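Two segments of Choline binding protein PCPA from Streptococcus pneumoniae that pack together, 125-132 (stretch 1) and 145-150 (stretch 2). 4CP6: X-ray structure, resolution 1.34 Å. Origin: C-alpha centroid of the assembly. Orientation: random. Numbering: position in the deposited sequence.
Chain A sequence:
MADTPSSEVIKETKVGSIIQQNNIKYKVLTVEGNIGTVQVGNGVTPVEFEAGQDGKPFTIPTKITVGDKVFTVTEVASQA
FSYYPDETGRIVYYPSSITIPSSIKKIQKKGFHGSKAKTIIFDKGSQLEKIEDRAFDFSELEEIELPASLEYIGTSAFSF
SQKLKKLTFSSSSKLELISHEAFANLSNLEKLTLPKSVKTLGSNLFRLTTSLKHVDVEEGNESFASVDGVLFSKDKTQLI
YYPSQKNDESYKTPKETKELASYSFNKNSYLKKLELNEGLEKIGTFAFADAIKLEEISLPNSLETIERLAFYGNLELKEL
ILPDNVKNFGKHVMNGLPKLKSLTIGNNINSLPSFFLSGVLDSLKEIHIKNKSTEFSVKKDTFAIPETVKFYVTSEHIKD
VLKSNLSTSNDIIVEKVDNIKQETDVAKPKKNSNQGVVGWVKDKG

Stretch 1 125-132: GSQLEKIE
Stretch 2, residues 145-150: ELPASL

Stretch 1 is a bent loop in which Ser-126 (phi/psi -52/141) and Leu-128 (-60/117) are extended and Gly-125 (72/33), Gln-127 (-104/9) and Glu-129 (-106/-35) are not, becoming strand at Lys-130 and Ile-131; stretch 2 leaves a strand at Glu-145 and Leu-146 and folds into a type I turn from Pro-147 to Leu-150. Register is set by Ser-126 CA to Pro-147 CA at 6.3 Å and Glu-129 CA to Leu-150 CA at 4.2 Å. Between these pairs the segments advance in roughly the same sense and draw together at the end of the turn.

Turn residues Ala-148 (-61/-30) and Ser-149 (-67/-21) are closed by a hydrogen bond from Leu-150 N to Pro-147 O, 3.1 Å. This presents Ser-149, its CB toward stretch 1 and chi1 p (50°), as a small polar bump. Its OG lies 2.7 Å from Leu-128 O and 3.1 Å from Ser-126 O; either carbonyl can accept its single proton, and the choice is unsettled. A water extends the link, donating to Ser-126 O (2.8 Å) and accepting from Ser-149 N (3.1 Å).

Stretch 1 shapes its own receiving bend: Ser-126 (chi1 t) takes a hydrogen bond on OG from Leu-128 N, 3.0 Å. That same Ser-126 OG rests 3.5 Å from Pro-147 CG. The C-gamma-endo proline ring also meets Leu-128, Pro-147 CG to Leu-128 CB 4.0 Å, so one compact ring serves both neighbours.

Beyond the serine the contact turns greasy. Leu-128 and Leu-150 share the t,p rotamer and touch through CD2 and CD1, respectively, at 4.2 Å. Leu-150 starts sideways, but its end reaches inward: CD1 sits 3.6 Å from Glu-129 O and 3.7 Å from Ile-131 CG1. Ile-131 (m,t), pointing toward stretch 2, extends CD1 to within 3.7 Å of Leu-146 CD2 (Leu-146 also m,t). The Glu-129 CB points away, leaving its backbone beside the turn. The rule is a serine hydroxyl set among carbonyls, with a cluster of aliphatic side chains to one side.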

# COMPACT_ATOMS: atom_id res chain seq x y z
N GLY A 125 -20.61 5.23 22.69
CA GLY A 125 -20.98 6.54 22.15
C GLY A 125 -19.82 7.37 21.66
O GLY A 125 -19.88 8.61 21.71
N SER A 126 -18.77 6.72 21.12
CA SER A 126 -17.63 7.48 20.60
C SER A 126 -18.06 8.57 19.61
O SER A 126 -18.95 8.38 18.76
CB SER A 126 -16.63 6.54 19.92
OG SER A 126 -15.59 7.31 19.33
N GLN A 127 -17.40 9.70 19.70
CA GLN A 127 -17.59 10.82 18.80
C GLN A 127 -16.44 10.91 17.79
O GLN A 127 -16.37 11.89 17.05
CB GLN A 127 -17.69 12.12 19.60
CG GLN A 127 -18.88 12.09 20.57
CD GLN A 127 -18.82 13.25 21.52
OE1 GLN A 127 -18.98 13.09 22.74
NE2 GLN A 127 -18.60 14.43 21.00
N LEU A 128 -15.56 9.90 17.75
CA LEU A 128 -14.37 9.93 16.89
C LEU A 128 -14.77 10.05 15.42
O LEU A 128 -15.40 9.13 14.90
CB LEU A 128 -13.49 8.70 17.13
CG LEU A 128 -12.22 8.67 16.28
CD1 LEU A 128 -11.23 9.79 16.70
CD2 LEU A 128 -11.58 7.33 16.33
N GLU A 129 -14.38 11.13 14.76
CA GLU A 129 -14.72 11.36 13.35
C GLU A 129 -13.53 11.16 12.42
O GLU A 129 -13.73 10.72 11.27
CB GLU A 129 -15.27 12.79 13.21
CG GLU A 129 -15.69 13.20 11.81
CD GLU A 129 -16.18 14.63 11.73
OE1 GLU A 129 -17.29 14.91 12.25
OE2 GLU A 129 -15.44 15.49 11.20
N LYS A 130 -12.31 11.52 12.88
CA LYS A 130 -11.14 11.47 12.01
C LYS A 130 -9.94 10.87 12.74
O LYS A 130 -9.67 11.27 13.88
CB LYS A 130 -10.72 12.90 11.55
CG LYS A 130 -11.74 13.67 10.71
CD LYS A 130 -11.18 15.06 10.30
CE LYS A 130 -12.17 15.83 9.44
NZ LYS A 130 -11.60 17.17 9.03
N ILE A 131 -9.24 9.95 12.09
CA ILE A 131 -7.95 9.43 12.52
C ILE A 131 -7.01 9.99 11.45
O ILE A 131 -7.10 9.59 10.28
CB ILE A 131 -7.92 7.88 12.56
CG1 ILE A 131 -8.84 7.33 13.65
CG2 ILE A 131 -6.46 7.39 12.78
CD1 ILE A 131 -8.99 5.79 13.59
N GLU A 132 -6.13 10.91 11.84
CA GLU A 132 -5.24 11.56 10.89
C GLU A 132 -4.01 10.72 10.57
O GLU A 132 -3.84 9.61 11.08
CB GLU A 132 -4.91 12.98 11.35
CG GLU A 132 -6.07 13.95 11.11
CD GLU A 132 -6.37 14.23 9.64
OE1 GLU A 132 -5.48 13.98 8.80
OE2 GLU A 132 -7.46 14.78 9.36
N GLU A 145 -11.59 -2.20 17.16
CA GLU A 145 -12.91 -2.09 16.55
C GLU A 145 -13.19 -0.60 16.44
O GLU A 145 -13.32 0.08 17.48
CB GLU A 145 -13.98 -2.77 17.40
CG GLU A 145 -15.35 -2.67 16.77
CD GLU A 145 -16.47 -3.47 17.43
OE1 GLU A 145 -16.18 -4.43 18.17
OE2 GLU A 145 -17.65 -3.17 17.13
N LEU A 146 -13.21 -0.06 15.20
CA LEU A 146 -13.38 1.37 14.99
C LEU A 146 -14.82 1.77 15.12
O LEU A 146 -15.70 1.03 14.65
CB LEU A 146 -12.74 1.80 13.66
CG LEU A 146 -11.22 1.60 13.66
CD1 LEU A 146 -10.63 1.77 12.28
CD2 LEU A 146 -10.52 2.57 14.62
N PRO A 147 -15.12 2.90 15.78
CA PRO A 147 -16.52 3.23 16.08
C PRO A 147 -17.28 3.69 14.86
O PRO A 147 -16.68 4.12 13.87
CB PRO A 147 -16.40 4.36 17.10
CG PRO A 147 -15.08 5.02 16.77
CD PRO A 147 -14.18 3.85 16.41
N ALA A 148 -18.61 3.65 14.95
CA ALA A 148 -19.49 4.03 13.86
C ALA A 148 -19.34 5.48 13.41
O ALA A 148 -19.54 5.81 12.25
CB ALA A 148 -20.94 3.78 14.27
N SER A 149 -18.96 6.38 14.35
CA SER A 149 -18.80 7.79 14.05
C SER A 149 -17.62 8.05 13.10
O SER A 149 -17.58 9.12 12.52
CB SER A 149 -18.52 8.53 15.36
OG SER A 149 -17.49 7.92 16.09
N LEU A 150 -16.67 7.12 13.00
CA LEU A 150 -15.46 7.39 12.21
C LEU A 150 -15.77 7.54 10.73
O LEU A 150 -16.35 6.65 10.14
CB LEU A 150 -14.45 6.28 12.47
CG LEU A 150 -13.13 6.41 11.68
CD1 LEU A 150 -12.27 7.56 12.23
CD2 LEU A 150 -12.38 5.10 11.75
O HOH W 1 -19.66 6.02 17.40